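Uncharacterized protein MJ0754 (Methanocaldococcus jannaschii, PDB 3Q4N) is of unknown function but adopts a ferritin-like four-helix bundle and binds metal, probably at a dinuclear centre within the bundle. Local coordinates at residues P9-S14 with T127-I132; I22-E27 with D114-D119; E28-D33 with E89-L94. All blocks are in the same frame, centred on the assembly; numbering follows the deposited sequence.

Interaction 1 (P9-S14 with T127-I132)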
ATOM      1  N   PRO B   9      18.768  14.032 -21.827  1.00 92.10           N
ATOM      2  CA  PRO B   9      17.658  14.308 -22.755  1.00 92.06           C
ATOM      3  C   PRO B   9      16.355  13.531 -22.421  1.00 91.91           C
ATOM      4  O   PRO B   9      16.086  13.252 -21.236  1.00 92.29           O
ATOM      5  CB  PRO B   9      18.230  13.828 -24.093  1.00 92.01           C
ATOM      6  CG  PRO B   9      19.053  12.600 -23.694  1.00 91.84           C
ATOM      7  CD  PRO B   9      19.432  12.766 -22.216  1.00 91.91           C
ATOM      8  N   LYS B  10      15.572  13.177 -23.448  1.00 91.22           N
ATOM      9  CA  LYS B  10      14.222  12.622 -23.247  1.00 90.29           C
ATOM     10  C   LYS B  10      14.149  11.138 -23.543  1.00 89.79           C
ATOM     11  O   LYS B  10      14.485  10.708 -24.643  1.00 89.61           O
ATOM     12  CB  LYS B  10      13.188  13.379 -24.080  1.00 90.14           C
ATOM     13  CG  LYS B  10      11.750  13.125 -23.669  1.00 89.45           C
ATOM     14  CD  LYS B  10      10.899  14.335 -23.957  1.00 88.53           C
ATOM     15  CE  LYS B  10      11.113  14.794 -25.381  1.00 89.25           C
ATOM     16  NZ  LYS B  10      10.855  16.247 -25.525  1.00 89.48           N
ATOM     17  N   GLN B  11      13.657  10.381 -22.559  1.00 89.37           N
ATOM     18  CA  GLN B  11      13.698   8.911 -22.565  1.00 88.90           C
ATOM     19  C   GLN B  11      12.351   8.188 -22.799  1.00 88.12           C
ATOM     20  O   GLN B  11      11.309   8.837 -22.973  1.00 87.83           O
ATOM     21  CB  GLN B  11      14.372   8.412 -21.279  1.00 89.14           C
ATOM     22  CG  GLN B  11      15.881   8.597 -21.278  1.00 89.64           C
ATOM     23  CD  GLN B  11      16.508   8.298 -19.933  1.00 90.32           C
ATOM     24  OE1 GLN B  11      16.628   7.129 -19.520  1.00 89.53           O
ATOM     25  NE2 GLN B  11      16.936   9.358 -19.242  1.00 90.04           N
ATOM     26  N   PRO B  12      12.388   6.834 -22.850  1.00 87.46           N
ATOM     27  CA  PRO B  12      11.198   5.948 -22.992  1.00 86.75           C
ATOM     28  C   PRO B  12      10.145   5.919 -21.818  1.00 85.93           C
ATOM     29  O   PRO B  12      10.367   5.260 -20.779  1.00 85.95           O
ATOM     30  CB  PRO B  12      11.830   4.552 -23.210  1.00 86.98           C
ATOM     31  CG  PRO B  12      13.298   4.682 -22.754  1.00 86.67           C
ATOM     32  CD  PRO B  12      13.653   6.094 -23.082  1.00 87.19           C
ATOM     33  N   ILE B  13       9.009   6.603 -22.002  1.00 84.56           N
ATOM     34  CA  ILE B  13       7.912   6.623 -21.002  1.00 83.19           C
ATOM     35  C   ILE B  13       6.758   5.662 -21.357  1.00 82.37           C
ATOM     36  O   ILE B  13       6.334   5.599 -22.508  1.00 82.41           O
ATOM     37  CB  ILE B  13       7.358   8.071 -20.751  1.00 82.89           C
ATOM     38  CG1 ILE B  13       6.781   8.199 -19.347  1.00 82.73           C
ATOM     39  CG2 ILE B  13       6.299   8.477 -21.776  1.00 82.86           C
ATOM     40  CD1 ILE B  13       7.775   8.700 -18.337  1.00 82.57           C
ATOM     41  N   SER B  14       6.257   4.935 -20.361  1.00 81.28           N
ATOM     42  CA  SER B  14       5.152   3.996 -20.541  1.00 80.21           C
ATOM     43  C   SER B  14       3.881   4.437 -19.820  1.00 79.86           C
ATOM     44  O   SER B  14       3.857   5.458 -19.132  1.00 79.10           O
ATOM     45  CB  SER B  14       5.548   2.621 -20.028  1.00 80.20           C
ATOM     46  OG  SER B  14       5.271   2.507 -18.644  1.00 79.69           O
ATOM     47  N   THR B 127       9.514   0.655 -12.900  1.00 78.84           N
ATOM     48  CA  THR B 127      10.154   1.439 -13.992  1.00 79.68           C
ATOM     49  C   THR B 127      11.672   1.362 -14.230  1.00 79.61           C
ATOM     50  O   THR B 127      12.464   1.231 -13.288  1.00 79.77           O
ATOM     51  CB  THR B 127       9.834   2.967 -13.892  1.00 80.12           C
ATOM     52  OG1 THR B 127      10.398   3.629 -15.036  1.00 81.52           O
ATOM     53  CG2 THR B 127      10.416   3.612 -12.607  1.00 79.91           C
ATOM     54  N   ASP B 128      12.067   1.512 -15.499  1.00 79.29           N
ATOM     55  CA  ASP B 128      13.473   1.779 -15.814  1.00 79.29           C
ATOM     56  C   ASP B 128      13.694   3.063 -16.628  1.00 78.65           C
ATOM     57  O   ASP B 128      14.675   3.170 -17.357  1.00 78.69           O
ATOM     58  CB  ASP B 128      14.168   0.585 -16.506  1.00 79.58           C
ATOM     59  CG  ASP B 128      13.601  -0.766 -16.089  1.00 81.41           C
ATOM     60  OD1 ASP B 128      13.714  -1.162 -14.893  1.00 83.93           O
ATOM     61  OD2 ASP B 128      13.050  -1.447 -16.983  1.00 82.10           O
ATOM     62  N   ASN B 129      12.801   4.038 -16.514  1.00 78.14           N
ATOM     63  CA  ASN B 129      13.110   5.376 -17.033  1.00 77.92           C
ATOM     64  C   ASN B 129      14.092   6.053 -16.085  1.00 78.31           C
ATOM     65  O   ASN B 129      13.708   6.494 -15.008  1.00 78.43           O
ATOM     66  CB  ASN B 129      11.837   6.216 -17.191  1.00 77.41           C
ATOM     67  CG  ASN B 129      12.110   7.634 -17.666  1.00 75.62           C
ATOM     68  OD1 ASN B 129      12.980   8.322 -17.143  1.00 71.78           O
ATOM     69  ND2 ASN B 129      11.330   8.088 -18.647  1.00 74.16           N
ATOM     70  N   GLU B 130      15.358   6.138 -16.476  1.00 78.85           N
ATOM     71  CA  GLU B 130      16.397   6.639 -15.569  1.00 79.43           C
ATOM     72  C   GLU B 130      16.173   8.066 -14.966  1.00 79.11           C
ATOM     73  O   GLU B 130      16.724   8.383 -13.910  1.00 79.33           O
ATOM     74  CB  GLU B 130      17.783   6.489 -16.212  1.00 79.81           C
ATOM     75  CG  GLU B 130      18.931   6.352 -15.194  1.00 82.46           C
ATOM     76  CD  GLU B 130      18.924   5.013 -14.453  1.00 86.63           C
ATOM     77  OE1 GLU B 130      19.295   3.990 -15.075  1.00 86.69           O
ATOM     78  OE2 GLU B 130      18.558   4.987 -13.244  1.00 88.87           O
ATOM     79  N   ASP B 131      15.363   8.903 -15.619  1.00 78.90           N
ATOM     80  CA  ASP B 131      14.965  10.220 -15.089  1.00 78.55           C
ATOM     81  C   ASP B 131      14.001  10.102 -13.905  1.00 78.06           C
ATOM     82  O   ASP B 131      14.295  10.552 -12.780  1.00 78.06           O
ATOM     83  CB  ASP B 131      14.278  11.055 -16.176  1.00 78.87           C
ATOM     84  CG  ASP B 131      15.251  11.675 -17.152  1.00 80.48           C
ATOM     85  OD1 ASP B 131      16.480  11.527 -16.927  1.00 80.71           O
ATOM     86  OD2 ASP B 131      14.776  12.308 -18.144  1.00 82.11           O
ATOM     87  N   ILE B 132      12.828   9.529 -14.187  1.00 77.13           N
ATOM     88  CA  ILE B 132      11.824   9.203 -13.181  1.00 75.94           C
ATOM     89  C   ILE B 132      12.509   8.611 -11.976  1.00 75.22           C
ATOM     90  O   ILE B 132      12.392   9.174 -10.888  1.00 75.09           O
ATOM     91  CB  ILE B 132      10.804   8.179 -13.721  1.00 76.04           C
ATOM     92  CG1 ILE B 132       9.772   8.851 -14.618  1.00 76.39           C
ATOM     93  CG2 ILE B 132      10.059   7.509 -12.601  1.00 76.20           C
ATOM     94  CD1 ILE B 132      10.357   9.622 -15.767  1.00 77.55           C
TER

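Interaction 2 (I22-E27 with D114-D119)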
ATOM      1  N   ILE B  22       1.390  10.887 -12.397  1.00 66.20           N
ATOM      2  CA  ILE B  22       0.120  11.522 -12.023  1.00 65.20           C
ATOM      3  C   ILE B  22      -0.152  11.323 -10.534  1.00 65.37           C
ATOM      4  O   ILE B  22      -0.487  12.269  -9.813  1.00 65.50           O
ATOM      5  CB  ILE B  22      -1.102  10.986 -12.829  1.00 64.49           C
ATOM      6  CG1 ILE B  22      -1.095  11.487 -14.261  1.00 63.39           C
ATOM      7  CG2 ILE B  22      -2.394  11.463 -12.229  1.00 64.79           C
ATOM      8  CD1 ILE B  22      -0.825  10.425 -15.276  1.00 62.10           C
ATOM      9  N   GLU B  23       0.002  10.088 -10.073  1.00 65.32           N
ATOM     10  CA  GLU B  23      -0.454   9.733  -8.737  1.00 65.49           C
ATOM     11  C   GLU B  23       0.436  10.378  -7.697  1.00 64.73           C
ATOM     12  O   GLU B  23      -0.048  10.904  -6.678  1.00 64.47           O
ATOM     13  CB  GLU B  23      -0.461   8.218  -8.562  1.00 65.91           C
ATOM     14  CG  GLU B  23      -1.589   7.706  -7.674  1.00 69.23           C
ATOM     15  CD  GLU B  23      -1.480   6.202  -7.421  1.00 74.64           C
ATOM     16  OE1 GLU B  23      -2.402   5.455  -7.866  1.00 76.86           O
ATOM     17  OE2 GLU B  23      -0.467   5.771  -6.795  1.00 75.12           O
ATOM     18  N   MET B  24       1.740  10.344  -7.982  1.00 63.70           N
ATOM     19  CA  MET B  24       2.740  10.884  -7.101  1.00 62.49           C
ATOM     20  C   MET B  24       2.655  12.392  -7.006  1.00 62.51           C
ATOM     21  O   MET B  24       2.908  12.959  -5.948  1.00 62.18           O
ATOM     22  CB  MET B  24       4.107  10.468  -7.579  1.00 62.15           C
ATOM     23  CG  MET B  24       4.479   9.040  -7.202  1.00 61.23           C
ATOM     24  SD  MET B  24       4.176   8.566  -5.485  1.00 56.98           S
ATOM     25  CE  MET B  24       5.036   9.771  -4.513  1.00 55.83           C
ATOM     26  N   ARG B  25       2.296  13.039  -8.112  1.00 62.73           N
ATOM     27  CA  ARG B  25       2.086  14.486  -8.125  1.00 63.00           C
ATOM     28  C   ARG B  25       1.010  14.829  -7.113  1.00 63.31           C
ATOM     29  O   ARG B  25       1.176  15.745  -6.308  1.00 63.27           O
ATOM     30  CB  ARG B  25       1.670  14.966  -9.520  1.00 63.01           C
ATOM     31  CG  ARG B  25       1.157  16.417  -9.600  1.00 63.82           C
ATOM     32  CD  ARG B  25       2.296  17.448  -9.614  1.00 65.37           C
ATOM     33  NE  ARG B  25       1.817  18.830  -9.722  1.00 65.84           N
ATOM     34  CZ  ARG B  25       2.456  19.882  -9.208  1.00 67.14           C
ATOM     35  NH1 ARG B  25       3.603  19.732  -8.552  1.00 66.28           N
ATOM     36  NH2 ARG B  25       1.947  21.095  -9.341  1.00 67.34           N
ATOM     37  N   GLU B  26      -0.089  14.081  -7.138  1.00 63.35           N
ATOM     38  CA  GLU B  26      -1.119  14.310  -6.148  1.00 63.82           C
ATOM     39  C   GLU B  26      -0.827  13.716  -4.782  1.00 63.83           C
ATOM     40  O   GLU B  26      -1.356  14.196  -3.778  1.00 64.17           O
ATOM     41  CB  GLU B  26      -2.483  13.879  -6.645  1.00 64.27           C
ATOM     42  CG  GLU B  26      -3.445  15.048  -6.723  1.00 65.39           C
ATOM     43  CD  GLU B  26      -4.538  14.862  -7.756  1.00 66.90           C
ATOM     44  OE1 GLU B  26      -4.730  13.714  -8.239  1.00 66.31           O
ATOM     45  OE2 GLU B  26      -5.202  15.886  -8.067  1.00 68.07           O
ATOM     46  N   GLU B  27       0.021  12.694  -4.725  1.00 63.50           N
ATOM     47  CA  GLU B  27       0.348  12.143  -3.431  1.00 63.16           C
ATOM     48  C   GLU B  27       1.044  13.175  -2.558  1.00 62.53           C
ATOM     49  O   GLU B  27       0.638  13.350  -1.415  1.00 62.87           O
ATOM     50  CB  GLU B  27       1.124  10.841  -3.528  1.00 63.50           C
ATOM     51  CG  GLU B  27       0.922   9.961  -2.296  1.00 65.37           C
ATOM     52  CD  GLU B  27       1.128   8.462  -2.569  1.00 69.13           C
ATOM     53  OE1 GLU B  27       1.996   7.842  -1.900  1.00 71.02           O
ATOM     54  OE2 GLU B  27       0.424   7.899  -3.446  1.00 69.70           O
ATOM     55  N   ASP B 114       4.998   7.085   5.809  1.00 62.08           N
ATOM     56  CA  ASP B 114       5.015   5.620   5.772  1.00 62.28           C
ATOM     57  C   ASP B 114       4.467   5.165   4.409  1.00 62.46           C
ATOM     58  O   ASP B 114       5.109   4.411   3.656  1.00 62.18           O
ATOM     59  CB  ASP B 114       4.143   5.113   6.926  1.00 61.99           C
ATOM     60  CG  ASP B 114       4.222   3.614   7.126  1.00 62.87           C
ATOM     61  OD1 ASP B 114       4.706   2.871   6.228  1.00 64.52           O
ATOM     62  OD2 ASP B 114       3.770   3.176   8.205  1.00 62.23           O
ATOM     63  N   LEU B 115       3.277   5.669   4.104  1.00 62.37           N
ATOM     64  CA  LEU B 115       2.640   5.457   2.846  1.00 62.41           C
ATOM     65  C   LEU B 115       3.441   6.097   1.722  1.00 62.88           C
ATOM     66  O   LEU B 115       3.352   5.682   0.567  1.00 62.94           O
ATOM     67  CB  LEU B 115       1.252   6.060   2.896  1.00 61.94           C
ATOM     68  CG  LEU B 115       0.393   5.706   1.694  1.00 62.59           C
ATOM     69  CD1 LEU B 115       0.607   4.265   1.259  1.00 62.34           C
ATOM     70  CD2 LEU B 115      -1.059   5.909   2.061  1.00 64.28           C
ATOM     71  N   ASP B 116       4.222   7.116   2.033  1.00 63.28           N
ATOM     72  CA  ASP B 116       4.912   7.775   0.952  1.00 64.16           C
ATOM     73  C   ASP B 116       6.099   6.947   0.474  1.00 64.11           C
ATOM     74  O   ASP B 116       6.187   6.645  -0.713  1.00 64.38           O
ATOM     75  CB  ASP B 116       5.312   9.186   1.324  1.00 65.00           C
ATOM     76  CG  ASP B 116       4.998  10.186   0.220  1.00 68.05           C
ATOM     77  OD1 ASP B 116       4.322  11.207   0.509  1.00 72.73           O
ATOM     78  OD2 ASP B 116       5.422   9.958  -0.937  1.00 69.24           O
ATOM     79  N   ILE B 117       6.981   6.531   1.382  1.00 63.61           N
ATOM     80  CA  ILE B 117       8.066   5.624   1.017  1.00 63.16           C
ATOM     81  C   ILE B 117       7.565   4.296   0.383  1.00 63.56           C
ATOM     82  O   ILE B 117       8.270   3.693  -0.443  1.00 63.49           O
ATOM     83  CB  ILE B 117       8.921   5.291   2.216  1.00 62.80           C
ATOM     84  CG1 ILE B 117       9.338   6.562   2.931  1.00 63.86           C
ATOM     85  CG2 ILE B 117      10.151   4.518   1.798  1.00 63.07           C
ATOM     86  CD1 ILE B 117       9.823   6.321   4.369  1.00 64.07           C
ATOM     87  N   ALA B 118       6.370   3.842   0.768  1.00 63.45           N
ATOM     88  CA  ALA B 118       5.837   2.578   0.265  1.00 63.71           C
ATOM     89  C   ALA B 118       5.514   2.701  -1.219  1.00 64.18           C
ATOM     90  O   ALA B 118       5.911   1.864  -2.049  1.00 63.84           O
ATOM     91  CB  ALA B 118       4.592   2.178   1.046  1.00 63.70           C
ATOM     92  N   ASP B 119       4.806   3.773  -1.554  1.00 64.70           N
ATOM     93  CA  ASP B 119       4.342   3.954  -2.912  1.00 65.33           C
ATOM     94  C   ASP B 119       5.507   4.365  -3.799  1.00 65.48           C
ATOM     95  O   ASP B 119       5.630   3.914  -4.929  1.00 65.99           O
ATOM     96  CB  ASP B 119       3.148   4.897  -2.924  1.00 65.26           C
ATOM     97  CG  ASP B 119       1.968   4.331  -2.096  1.00 67.31           C
ATOM     98  OD1 ASP B 119       2.087   3.191  -1.592  1.00 67.19           O
ATOM     99  OD2 ASP B 119       0.920   5.001  -1.927  1.00 70.75           O
TER

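Interaction 3 (E28-D33 with E89-L94)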
ATOM      1  N   GLU B  28       2.047  13.873  -3.113  1.00 61.80           N
ATOM      2  CA  GLU B  28       2.853  14.884  -2.391  1.00 60.89           C
ATOM      3  C   GLU B  28       2.027  16.104  -1.993  1.00 60.41           C
ATOM      4  O   GLU B  28       2.317  16.805  -1.013  1.00 60.02           O
ATOM      5  CB  GLU B  28       4.046  15.332  -3.235  1.00 60.43           C
ATOM      6  CG  GLU B  28       4.992  14.205  -3.692  1.00 62.99           C
ATOM      7  CD  GLU B  28       5.897  13.604  -2.576  1.00 66.45           C
ATOM      8  OE1 GLU B  28       6.685  14.341  -1.945  1.00 66.42           O
ATOM      9  OE2 GLU B  28       5.837  12.372  -2.332  1.00 67.69           O
ATOM     10  N   LYS B  29       0.991  16.363  -2.771  1.00 60.16           N
ATOM     11  CA  LYS B  29       0.100  17.452  -2.464  1.00 60.12           C
ATOM     12  C   LYS B  29      -0.754  17.103  -1.237  1.00 59.77           C
ATOM     13  O   LYS B  29      -0.977  17.954  -0.359  1.00 59.62           O
ATOM     14  CB  LYS B  29      -0.765  17.799  -3.669  1.00 60.25           C
ATOM     15  CG  LYS B  29      -1.674  18.977  -3.402  1.00 60.96           C
ATOM     16  CD  LYS B  29      -2.364  19.489  -4.640  1.00 60.47           C
ATOM     17  CE  LYS B  29      -3.378  20.532  -4.247  1.00 60.72           C
ATOM     18  NZ  LYS B  29      -4.545  19.912  -3.579  1.00 60.76           N
ATOM     19  N   LEU B  30      -1.213  15.858  -1.167  1.00 59.10           N
ATOM     20  CA  LEU B  30      -1.900  15.385   0.029  1.00 58.96           C
ATOM     21  C   LEU B  30      -1.063  15.717   1.270  1.00 59.08           C
ATOM     22  O   LEU B  30      -1.511  16.445   2.171  1.00 59.16           O
ATOM     23  CB  LEU B  30      -2.166  13.882  -0.050  1.00 58.50           C
ATOM     24  CG  LEU B  30      -2.663  13.214   1.231  1.00 58.39           C
ATOM     25  CD1 LEU B  30      -3.905  13.923   1.795  1.00 57.22           C
ATOM     26  CD2 LEU B  30      -2.927  11.728   1.000  1.00 58.02           C
ATOM     27  N   ALA B  31       0.149  15.177   1.299  1.00 58.95           N
ATOM     28  CA  ALA B  31       1.099  15.452   2.351  1.00 59.16           C
ATOM     29  C   ALA B  31       1.126  16.948   2.652  1.00 59.36           C
ATOM     30  O   ALA B  31       0.919  17.359   3.783  1.00 59.35           O
ATOM     31  CB  ALA B  31       2.472  14.967   1.928  1.00 59.58           C
ATOM     32  N   ARG B  32       1.335  17.766   1.629  1.00 59.71           N
ATOM     33  CA  ARG B  32       1.443  19.187   1.841  1.00 60.12           C
ATOM     34  C   ARG B  32       0.159  19.786   2.450  1.00 60.41           C
ATOM     35  O   ARG B  32       0.210  20.474   3.481  1.00 60.22           O
ATOM     36  CB  ARG B  32       1.869  19.896   0.560  1.00 60.10           C
ATOM     37  CG  ARG B  32       2.235  21.365   0.787  1.00 61.25           C
ATOM     38  CD  ARG B  32       1.967  22.269  -0.445  1.00 64.43           C
ATOM     39  NE  ARG B  32       0.564  22.249  -0.884  1.00 67.07           N
ATOM     40  CZ  ARG B  32       0.128  22.708  -2.057  1.00 69.06           C
ATOM     41  NH1 ARG B  32       0.982  23.241  -2.926  1.00 70.06           N
ATOM     42  NH2 ARG B  32      -1.167  22.628  -2.367  1.00 70.15           N
ATOM     43  N   ASP B  33      -0.988  19.500   1.838  1.00 60.90           N
ATOM     44  CA  ASP B  33      -2.273  20.059   2.302  1.00 61.20           C
ATOM     45  C   ASP B  33      -2.603  19.597   3.717  1.00 61.28           C
ATOM     46  O   ASP B  33      -3.172  20.354   4.522  1.00 61.54           O
ATOM     47  CB  ASP B  33      -3.417  19.670   1.369  1.00 61.33           C
ATOM     48  CG  ASP B  33      -3.203  20.141  -0.057  1.00 62.63           C
ATOM     49  OD1 ASP B  33      -3.737  19.476  -0.963  1.00 62.95           O
ATOM     50  OD2 ASP B  33      -2.505  21.159  -0.284  1.00 64.29           O
ATOM     51  N   GLU B  89     -10.488  11.576  -0.183  1.00 80.29           N
ATOM     52  CA  GLU B  89     -10.865  10.691   0.897  1.00 79.92           C
ATOM     53  C   GLU B  89      -9.714  10.643   1.829  1.00 78.86           C
ATOM     54  O   GLU B  89      -9.839  10.993   2.998  1.00 78.93           O
ATOM     55  CB  GLU B  89     -11.120   9.276   0.388  1.00 80.38           C
ATOM     56  CG  GLU B  89     -12.516   9.027  -0.162  1.00 82.07           C
ATOM     57  CD  GLU B  89     -12.627   7.625  -0.758  1.00 85.09           C
ATOM     58  OE1 GLU B  89     -12.371   6.640  -0.014  1.00 84.40           O
ATOM     59  OE2 GLU B  89     -12.944   7.512  -1.974  1.00 85.90           O
ATOM     60  N   LEU B  90      -8.575  10.232   1.298  1.00 77.60           N
ATOM     61  CA  LEU B  90      -7.430  10.040   2.142  1.00 76.61           C
ATOM     62  C   LEU B  90      -7.180  11.307   2.948  1.00 75.84           C
ATOM     63  O   LEU B  90      -6.879  11.232   4.125  1.00 75.59           O
ATOM     64  CB  LEU B  90      -6.209   9.629   1.332  1.00 76.56           C
ATOM     65  CG  LEU B  90      -5.624   8.309   1.839  1.00 77.11           C
ATOM     66  CD1 LEU B  90      -4.455   7.820   0.979  1.00 77.23           C
ATOM     67  CD2 LEU B  90      -5.220   8.398   3.315  1.00 77.74           C
ATOM     68  N   TYR B  91      -7.359  12.462   2.323  1.00 75.04           N
ATOM     69  CA  TYR B  91      -7.144  13.726   2.994  1.00 74.72           C
ATOM     70  C   TYR B  91      -8.078  13.935   4.178  1.00 74.74           C
ATOM     71  O   TYR B  91      -7.667  14.372   5.257  1.00 74.42           O
ATOM     72  CB  TYR B  91      -7.325  14.876   2.012  1.00 74.69           C
ATOM     73  CG  TYR B  91      -7.228  16.241   2.651  1.00 73.49           C
ATOM     74  CD1 TYR B  91      -6.000  16.847   2.837  1.00 73.43           C
ATOM     75  CD2 TYR B  91      -8.366  16.910   3.076  1.00 72.70           C
ATOM     76  CE1 TYR B  91      -5.907  18.092   3.430  1.00 74.52           C
ATOM     77  CE2 TYR B  91      -8.292  18.152   3.659  1.00 72.67           C
ATOM     78  CZ  TYR B  91      -7.064  18.740   3.833  1.00 74.22           C
ATOM     79  OH  TYR B  91      -6.975  19.977   4.410  1.00 74.25           O
ATOM     80  N   LYS B  92      -9.346  13.645   3.958  1.00 74.89           N
ATOM     81  CA  LYS B  92     -10.359  13.889   4.974  1.00 75.16           C
ATOM     82  C   LYS B  92     -10.146  12.979   6.189  1.00 74.78           C
ATOM     83  O   LYS B  92     -10.064  13.451   7.314  1.00 74.82           O
ATOM     84  CB  LYS B  92     -11.763  13.752   4.367  1.00 75.49           C
ATOM     85  CG  LYS B  92     -12.111  14.869   3.353  1.00 76.80           C
ATOM     86  CD  LYS B  92     -13.441  14.640   2.610  1.00 78.31           C
ATOM     87  CE  LYS B  92     -14.063  15.996   2.244  1.00 79.49           C
ATOM     88  NZ  LYS B  92     -15.367  15.875   1.536  1.00 80.94           N
ATOM     89  N   LYS B  93     -10.006  11.681   5.946  1.00 74.40           N
ATOM     90  CA  LYS B  93      -9.765  10.713   7.003  1.00 74.26           C
ATOM     91  C   LYS B  93      -8.553  11.141   7.851  1.00 74.18           C
ATOM     92  O   LYS B  93      -8.514  10.939   9.077  1.00 74.14           O
ATOM     93  CB  LYS B  93      -9.560   9.325   6.372  1.00 74.11           C
ATOM     94  CG  LYS B  93      -9.482   8.148   7.346  1.00 75.37           C
ATOM     95  CD  LYS B  93      -8.754   6.954   6.695  1.00 77.61           C
ATOM     96  CE  LYS B  93      -7.785   6.250   7.670  1.00 78.98           C
ATOM     97  NZ  LYS B  93      -6.700   5.510   6.942  1.00 77.64           N
ATOM     98  N   LEU B  94      -7.576  11.761   7.200  1.00 74.10           N
ATOM     99  CA  LEU B  94      -6.337  12.109   7.876  1.00 73.89           C
ATOM    100  C   LEU B  94      -6.497  13.314   8.743  1.00 73.97           C
ATOM    101  O   LEU B  94      -6.202  13.246   9.931  1.00 74.16           O
ATOM    102  CB  LEU B  94      -5.187  12.285   6.897  1.00 73.76           C
ATOM    103  CG  LEU B  94      -4.745  10.905   6.418  1.00 73.46           C
ATOM    104  CD1 LEU B  94      -3.685  10.998   5.340  1.00 73.49           C
ATOM    105  CD2 LEU B  94      -4.259  10.096   7.593  1.00 73.26           C
TER

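Interaction 1 (P9-S14 with T127-I132)
Q11 holds its amide against the first turn of helix 130-155, and the polar contacts there are modest. OE1 accepts from E130 N at 3.4 Å, a weak bond bent to 134°, and the same oxygen rests beside E130 CB. NE2 comes within 3.2 Å of D131 OD1, but with geometry too poor for a hydrogen bond. The amide and carboxylate planes stand 73° apart. The Q11 chain is extended beyond CG, which carries the amide across to the helix start. D131 has its stronger partner on helix 45-68, where Y68 OH hydrogen-bonds OD2. That oxygen also lies near P9 O, two acceptors facing each other; P9 O takes a hydrogen bond from K67 NZ, which forms only a long, weak ion pair with D131.

Capping is the second ingredient. N129 is the N-cap of helix 130-155: OD1 accepts from I132 N at 3.2 Å, the donor standing above the carbonyl plane, and more weakly from D131 N. Its own backbone N closes an ST turn on T127 OG1 at 2.9 Å, a nearly straight bond, and that hydroxyl is hydrogen-bonded to E17 on helix 15-42.

The apolar part is small. I13 CD1 reaches I132 CD1 at 3.8 Å, the two side chains crossing at about a right angle, and touches N129 ND2 at 3.6 Å. CG1, anti to the backbone N (chi1 -152°), starts the branch that ends in this methyl. I13 also touches K18 and Y68, while I132 packs on L21.

The one hydrogen bond between the segments is weak and the apolar contact small, so the N-terminal loop is probably held on the bundle's end in good part through partners such as Y68 and K67, which touch both sides.

Interaction 2 (I22-E27 with D114-D119)
L115 meets E27 through its backbone: L115 O lies 3.5 Å from E27 OE1, a close approach of two oxygens in which the carbonyl is engaged by the helical bond from D119 N. One residue on, D116 faces M24, which is folded at chi2 and chi3 and brings its terminal methyl CE to 3.6 Å from D116 OD2. The two side chains cross obliquely. D116 OD2 is also 4.1 Å from E27 OE1, and E28 brings a further like charge close to it.

A turn later, D119 sets OD2 3.0 Å from E27 OE1 and 3.3 Å from E27 OE2, like charges close together. The carboxylate planes are 78° apart, and the side chains cross at about a right angle. E27 reaches this place with CG anti to the backbone N (chi1 -154°) and an extended chain. Between the two segments only acceptors meet; a weak hydrogen bond from W123 NE1 to E23 OE2 links the same two helices nearby. An alanine in place of E27 would remove one carboxylate of the acidic cluster and would probably open a gap beside D119 and D116.

The two segments run antiparallel at 163°, their axes 11.6 Å apart, as expected for partners in a ferritin-like bundle, and the buried carboxylates of E27 and D116 are consistent with a metal-binding interior. M24 also packs on L120 and W123 of helix 102-125 and on Y136 of helix 130-155, while D116 touches S143 and I117 touches M140 and S143 of that helix, which borders the contact.

Interaction 3 (E28-D33 with E89-L94)
L30 reaches past the rim of the Y91 ring to the backbone of Y91 itself: CD1 lies 3.5 Å from Y91 CA and 3.6 Å from Y91 CB, while also sitting at the edge of the ring, near its plane, close to CD1 of the tyrosine. CG of L30, anti to the backbone N (chi1 170°), is turned toward helix 85-98, and both methyls can reach it. The second, CD2, packs on L90 CB at 3.9 Å. The L30 and L90 side chains cross at about a right angle, and L94 CD1 makes a looser contact with the same methyl.

Farther along the ring, D33 CB meets Y91 CE1 at 3.6 Å from an oblique direction, and D33 C lies at the ring edge in its plane. The ring's hydroxyl is hydrogen-bonded to T37 OG1, which is also bonded to D33 O. The tyrosine is thus held at its tip as well as along its side.

The two segments are nearly parallel, at 26° with axes 10.1 Å apart. Helix 85-98 is a short helix in the connection between helix 45-68 and helix 102-125, lying against the outside of the long helices, an addition to the four-helix, ferritin-like core. L90 and L94 extend the apolar seam to L115, V108 and I112 of helix 102-125.

The D33 carboxylate is held by a salt-bridge network on its own helix. K29 NZ binds OD1 at 2.8 Å on the syn side. D33 OD2 offers its syn lone pair to R32 NH2 at 2.9 Å and lies almost in the guanidinium plane. R32 NE adds a weak bond to OD2. K29 continues to V81 O and S78 O of the loop before helix 85-98 and makes a cation-pi contact with F82, whose side chain also touches L30 and D33.

In the fold
Interactions 2 and 3 are buried and lie on consecutive parts of helix 15-42, their centres 11 Å apart. They meet where E28 comes near D116 and where L115 packs on L90. Interaction 2 brings the buried carboxylates of E27 and D116 into the bundle interior; interaction 3 joins that helix to helix 85-98 through leucine and tyrosine packing, with K29, R32 and D33 tied into a salt-bridge network. E28, E54, H57 and D116 gather nearby, an arrangement consistent with a ferritin-like dinuclear site. Interaction 1 is partly buried, 21 Å from the chain's centre, and joins the loop before helix 15-42 to the start of helix 130-155 by weak polar contacts and helix capping.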